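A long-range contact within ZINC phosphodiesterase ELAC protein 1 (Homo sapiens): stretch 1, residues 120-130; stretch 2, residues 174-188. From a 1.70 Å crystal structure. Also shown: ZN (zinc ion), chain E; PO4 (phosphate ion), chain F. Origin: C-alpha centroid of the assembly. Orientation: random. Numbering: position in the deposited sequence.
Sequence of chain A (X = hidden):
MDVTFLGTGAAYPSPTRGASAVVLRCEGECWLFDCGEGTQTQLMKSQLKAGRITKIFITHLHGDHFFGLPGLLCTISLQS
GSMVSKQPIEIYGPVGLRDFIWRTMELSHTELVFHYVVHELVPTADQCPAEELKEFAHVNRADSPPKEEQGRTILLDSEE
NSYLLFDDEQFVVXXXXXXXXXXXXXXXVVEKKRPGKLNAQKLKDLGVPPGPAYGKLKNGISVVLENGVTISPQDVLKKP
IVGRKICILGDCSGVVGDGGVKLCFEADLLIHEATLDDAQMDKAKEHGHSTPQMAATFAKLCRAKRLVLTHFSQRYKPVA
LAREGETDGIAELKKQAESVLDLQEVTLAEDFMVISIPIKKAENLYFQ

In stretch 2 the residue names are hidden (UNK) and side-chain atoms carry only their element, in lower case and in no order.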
# COMPACT_ATOMS: atom_id res chain seq x y z
N GLU A 120 -17.77 2.18 11.94
CA GLU A 120 -17.92 0.94 11.22
C GLU A 120 -19.36 0.64 10.81
O GLU A 120 -20.24 0.67 11.65
CB GLU A 120 -17.38 -0.23 12.00
CG GLU A 120 -15.87 -0.16 12.17
CD GLU A 120 -15.26 -1.39 12.81
OE1 GLU A 120 -15.87 -2.03 13.66
OE2 GLU A 120 -14.09 -1.71 12.44
N LEU A 121 -19.52 0.29 9.53
CA LEU A 121 -20.79 -0.18 8.99
C LEU A 121 -20.94 -1.68 9.11
O LEU A 121 -20.04 -2.43 8.73
CB LEU A 121 -20.89 0.18 7.51
CG LEU A 121 -21.23 1.65 7.22
CD1 LEU A 121 -20.17 2.62 7.62
CD2 LEU A 121 -21.42 1.74 5.66
N VAL A 122 -22.05 -2.12 9.67
CA VAL A 122 -22.30 -3.55 9.90
C VAL A 122 -23.06 -4.09 8.69
O VAL A 122 -24.28 -3.75 8.49
CB VAL A 122 -23.10 -3.84 11.21
CG1 VAL A 122 -23.41 -5.33 11.34
CG2 VAL A 122 -22.32 -3.35 12.41
N PRO A 123 -22.41 -4.93 7.89
CA PRO A 123 -23.09 -5.50 6.75
C PRO A 123 -24.10 -6.60 7.12
O PRO A 123 -24.13 -7.10 8.25
CB PRO A 123 -21.95 -6.08 5.94
CG PRO A 123 -20.94 -6.43 6.96
CD PRO A 123 -21.04 -5.45 8.04
N THR A 124 -24.92 -6.95 6.14
CA THR A 124 -25.83 -8.08 6.28
C THR A 124 -25.28 -9.23 5.43
O THR A 124 -24.59 -9.01 4.43
CB THR A 124 -27.27 -7.74 5.97
OG1 THR A 124 -27.40 -7.37 4.59
CG2 THR A 124 -27.75 -6.62 6.89
N ALA A 125 -25.65 -10.45 5.84
CA ALA A 125 -25.12 -11.69 5.25
C ALA A 125 -25.53 -11.84 3.77
O ALA A 125 -24.81 -12.45 2.97
CB ALA A 125 -25.61 -12.91 6.07
N ASP A 126 -26.67 -11.25 3.40
CA ASP A 126 -27.17 -11.36 2.01
C ASP A 126 -26.50 -10.37 1.03
O ASP A 126 -26.93 -10.22 -0.08
CB ASP A 126 -28.71 -11.27 1.92
CG ASP A 126 -29.28 -9.94 2.42
OD1 ASP A 126 -28.57 -9.15 3.05
OD2 ASP A 126 -30.49 -9.69 2.20
N GLN A 127 -25.41 -9.74 1.47
CA GLN A 127 -24.62 -8.87 0.62
C GLN A 127 -23.52 -9.64 -0.10
O GLN A 127 -22.78 -9.06 -0.85
CB GLN A 127 -23.94 -7.78 1.44
CG GLN A 127 -24.92 -6.71 1.90
CD GLN A 127 -24.21 -5.53 2.55
OE1 GLN A 127 -24.21 -5.40 3.77
NE2 GLN A 127 -23.57 -4.67 1.72
N CYS A 128 -23.40 -10.93 0.19
CA CYS A 128 -22.41 -11.73 -0.51
C CYS A 128 -22.86 -13.18 -0.57
O CYS A 128 -23.84 -13.55 0.05
CB CYS A 128 -21.05 -11.57 0.16
SG CYS A 128 -20.98 -12.14 1.83
N PRO A 129 -22.15 -14.03 -1.34
CA PRO A 129 -22.68 -15.37 -1.54
C PRO A 129 -22.66 -16.22 -0.28
O PRO A 129 -21.87 -15.97 0.63
CB PRO A 129 -21.75 -15.96 -2.62
CG PRO A 129 -21.20 -14.79 -3.31
CD PRO A 129 -21.02 -13.76 -2.24
N ALA A 130 -23.56 -17.21 -0.25
CA ALA A 130 -23.65 -18.14 0.86
C ALA A 130 -22.62 -19.24 0.66
O ALA A 130 -21.41 -18.99 0.69
CB ALA A 130 -25.05 -18.73 0.94
N UNK A 174 -25.30 9.09 3.51
CA UNK A 174 -25.82 7.77 3.87
C UNK A 174 -25.09 6.72 3.08
O UNK A 174 -24.53 7.02 2.03
c UNK A 174 -27.33 7.68 3.60
n UNK A 174 -31.77 9.37 4.70
c UNK A 174 -30.37 9.35 5.12
c UNK A 174 -28.14 8.61 4.45
c UNK A 174 -29.61 8.55 4.11
N UNK A 175 -25.07 5.50 3.62
CA UNK A 175 -24.57 4.33 2.88
C UNK A 175 -25.74 3.38 2.63
O UNK A 175 -26.77 3.38 3.32
c UNK A 175 -23.46 3.63 3.63
N UNK A 176 -25.57 2.55 1.61
CA UNK A 176 -26.52 1.50 1.30
C UNK A 176 -25.78 0.24 0.84
O UNK A 176 -24.62 0.29 0.46
c UNK A 176 -27.57 1.95 0.26
c UNK A 176 -26.56 3.83 -1.11
c UNK A 176 -26.01 4.32 -2.26
c UNK A 176 -26.98 2.52 -1.03
c UNK A 176 -26.32 2.22 -3.35
c UNK A 176 -26.84 1.72 -2.15
c UNK A 176 -25.90 3.53 -3.41
N UNK A 177 -26.50 -0.87 0.87
CA UNK A 177 -25.91 -2.18 0.68
C UNK A 177 -25.87 -2.57 -0.79
O UNK A 177 -26.88 -2.42 -1.52
c UNK A 177 -26.67 -3.25 1.45
n UNK A 177 -29.74 -5.93 3.76
n UNK A 177 -31.16 -4.37 2.86
c UNK A 177 -29.95 -4.71 3.28
c UNK A 177 -26.68 -3.04 2.97
c UNK A 177 -27.60 -4.04 3.64
n UNK A 177 -28.97 -3.82 3.22
N UNK A 178 -24.70 -3.08 -1.16
CA UNK A 178 -24.45 -3.68 -2.46
C UNK A 178 -24.11 -5.16 -2.33
O UNK A 178 -23.81 -5.63 -1.24
c UNK A 178 -23.28 -2.97 -3.18
c UNK A 178 -24.66 -1.06 -4.07
c UNK A 178 -23.40 -1.45 -3.28
c UNK A 178 -22.21 -0.82 -4.01
N UNK A 179 -24.23 -5.89 -3.43
CA UNK A 179 -23.89 -7.31 -3.49
C UNK A 179 -22.55 -7.46 -4.19
O UNK A 179 -22.38 -6.99 -5.31
c UNK A 179 -25.22 -11.63 -2.78
c UNK A 179 -24.92 -8.12 -4.24
c UNK A 179 -25.40 -10.25 -2.99
c UNK A 179 -24.76 -9.59 -4.06
c UNK A 179 -24.36 -12.34 -3.63
c UNK A 179 -23.71 -11.69 -4.67
c UNK A 179 -23.92 -10.32 -4.90
N UNK A 180 -21.60 -8.11 -3.52
CA UNK A 180 -20.29 -8.33 -4.08
C UNK A 180 -19.74 -9.66 -3.52
O UNK A 180 -20.45 -10.35 -2.77
n UNK A 180 -15.90 -6.95 -4.84
c UNK A 180 -18.05 -7.10 -4.41
n UNK A 180 -17.81 -7.38 -5.74
c UNK A 180 -16.49 -7.30 -5.97
c UNK A 180 -19.43 -7.10 -3.78
c UNK A 180 -16.85 -6.82 -3.86
N UNK A 181 -18.50 -10.02 -3.85
CA UNK A 181 -17.89 -11.24 -3.31
C UNK A 181 -17.74 -11.17 -1.80
O UNK A 181 -17.82 -12.18 -1.09
c UNK A 181 -15.17 -12.35 -5.91
c UNK A 181 -16.48 -11.67 -5.41
n UNK A 181 -13.91 -11.74 -5.45
n UNK A 181 -14.21 -9.69 -6.56
c UNK A 181 -16.48 -11.48 -3.94
n UNK A 181 -12.31 -10.10 -5.34
c UNK A 181 -13.48 -10.52 -5.79
N UNK A 182 -17.54 -9.95 -1.29
CA UNK A 182 -17.64 -9.65 0.14
C UNK A 182 -18.61 -8.49 0.22
O UNK A 182 -18.90 -7.88 -0.82
c UNK A 182 -15.35 -10.52 0.73
c UNK A 182 -14.48 -7.57 1.05
c UNK A 182 -15.64 -8.07 0.23
c UNK A 182 -16.29 -9.30 0.81
N UNK A 183 -19.12 -8.17 1.43
CA UNK A 183 -20.07 -7.06 1.45
C UNK A 183 -19.47 -5.73 1.01
O UNK A 183 -18.32 -5.40 1.35
c UNK A 183 -20.51 -7.01 2.90
c UNK A 183 -20.30 -8.45 3.40
c UNK A 183 -19.05 -8.85 2.72
N UNK A 184 -20.25 -4.99 0.25
CA UNK A 184 -19.81 -3.76 -0.32
C UNK A 184 -20.92 -2.71 -0.20
O UNK A 184 -22.11 -3.06 -0.09
o UNK A 184 -18.96 -2.81 -2.45
c UNK A 184 -19.39 -4.00 -1.78
N UNK A 185 -20.50 -1.45 -0.17
CA UNK A 185 -21.39 -0.33 0.11
C UNK A 185 -21.29 0.73 -0.96
O UNK A 185 -20.27 0.94 -1.59
c UNK A 185 -21.58 -2.43 4.70
c UNK A 185 -20.18 -1.29 3.15
c UNK A 185 -22.69 -1.81 4.21
c UNK A 185 -21.11 0.31 1.48
c UNK A 185 -21.28 -0.65 2.63
c UNK A 185 -20.33 -2.16 4.17
c UNK A 185 -22.55 -0.92 3.17
N UNK A 186 -22.43 1.38 -1.17
CA UNK A 186 -22.49 2.63 -1.88
C UNK A 186 -22.78 3.79 -0.94
O UNK A 186 -23.33 3.61 0.19
N UNK A 187 -22.40 4.98 -1.37
CA UNK A 187 -22.54 6.18 -0.58
C UNK A 187 -23.31 7.21 -1.37
O UNK A 187 -23.06 7.42 -2.57
c UNK A 187 -19.35 5.07 0.07
c UNK A 187 -21.20 6.75 -0.17
c UNK A 187 -18.61 4.17 0.83
c UNK A 187 -20.37 5.80 0.66
c UNK A 187 -18.87 4.00 2.19
c UNK A 187 -19.89 4.73 2.76
c UNK A 187 -20.63 5.62 2.00
N UNK A 188 -24.27 7.83 -0.67
CA UNK A 188 -25.05 8.91 -1.21
C UNK A 188 -24.70 10.21 -0.49
O UNK A 188 -24.82 10.30 0.74
o UNK A 188 -27.31 9.74 -1.38
c UNK A 188 -26.53 8.63 -0.96
ZN ZN E . -13.82 -5.97 -4.77
P PO4 F . -11.93 -6.93 -7.38
O1 PO4 F . -13.20 -7.14 -6.51
O2 PO4 F . -10.72 -7.40 -6.42
O3 PO4 F . -11.67 -5.50 -7.63
O4 PO4 F . -12.03 -7.89 -8.52
O HOH W 1 -11.97 -5.10 -4.99

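Position 174 carries four carbons in a row ending in nitrogen, out of reach of stretch 1: Lys 174, its amine bonded elsewhere in the structure. Position 175 has a single carbon, CB, pointing toward stretch 1 and 3.4 Å from Leu 121 CD2. This is Ala 175, small enough to let the leucine come close. At 176, one carbon leads to a six-carbon ring, and the CA-to-CB bond points away from stretch 1; this is Phe 176, an apolar ring suited to a buried site.

Position 177 shows three carbons, a nitrogen, and a carbon bearing two more nitrogens, one of them 2.9 Å from Thr 124 OG1 and 3.5 Å from Asp 126 OD1. This is Arg 177: NH1 donates to the threonine hydroxyl, near the guanidinium plane, and makes a salt bridge with the carboxylate. The hydroxyl of Thr 124 in turn donates to Asp 126 OD1, so the three groups form a compact polar cluster.

Position 178 has four carbons forked at the second, its CA-to-CB bond pointing away: Leu 178, apolar and buried. Its backbone O accepts from Gln 127 NE2 (3.1 Å). At 179, one carbon leads to a six-carbon ring with Cys 128 CA over one face, 4.0 Å from the centroid: Phe 179, a flat aromatic suited to this covering role.

At 180, one carbon carries a five-membered ring with two nitrogens, and the CA-to-CB bond points away: His 180. Its NE2 binds zinc at 2.3 Å, while the backbone N donates to Gln 127 O (3.1 Å). Position 181 has three carbons, then a guanidinium: Arg 181, whose NH1 donates to phosphate O1 (2.7 Å).

Position 182 has four carbons forked at the first, one arm two carbons long: Ile 182, its apolar branches suiting a buried site. At 183, three carbons close onto the backbone N, with CB 3.5 Å from Pro 123 CB: Pro 183, a compact apolar partner. Position 184, a carbon and an oxygen, is Ser 184, its hydroxyl satisfied elsewhere.

At 185, one carbon leads to a six-carbon ring with Leu 121 CD2 over one face, 3.8 Å from the centroid, and Gln 127 NE2 over the opposite face: Phe 185, offering both faces. Position 186 has no side chain: Gly 186, where a CB would clash with Phe 176 CZ. At 187, one carbon and a six-carbon ring approach Leu 121 CD2: Phe 187, its apolar CE1 4.4 Å from that atom. Position 188, a carbon and an oxygen, is Ser 188.

The contact joins apolar packing around Leu 121 and Pro 123 to polar anchoring by Thr 124, Asp 126 and Gln 127, the last beside the zinc ligand His 180.

Stretch 2, residues 174-188: KAFRLFHRIPSFGFS
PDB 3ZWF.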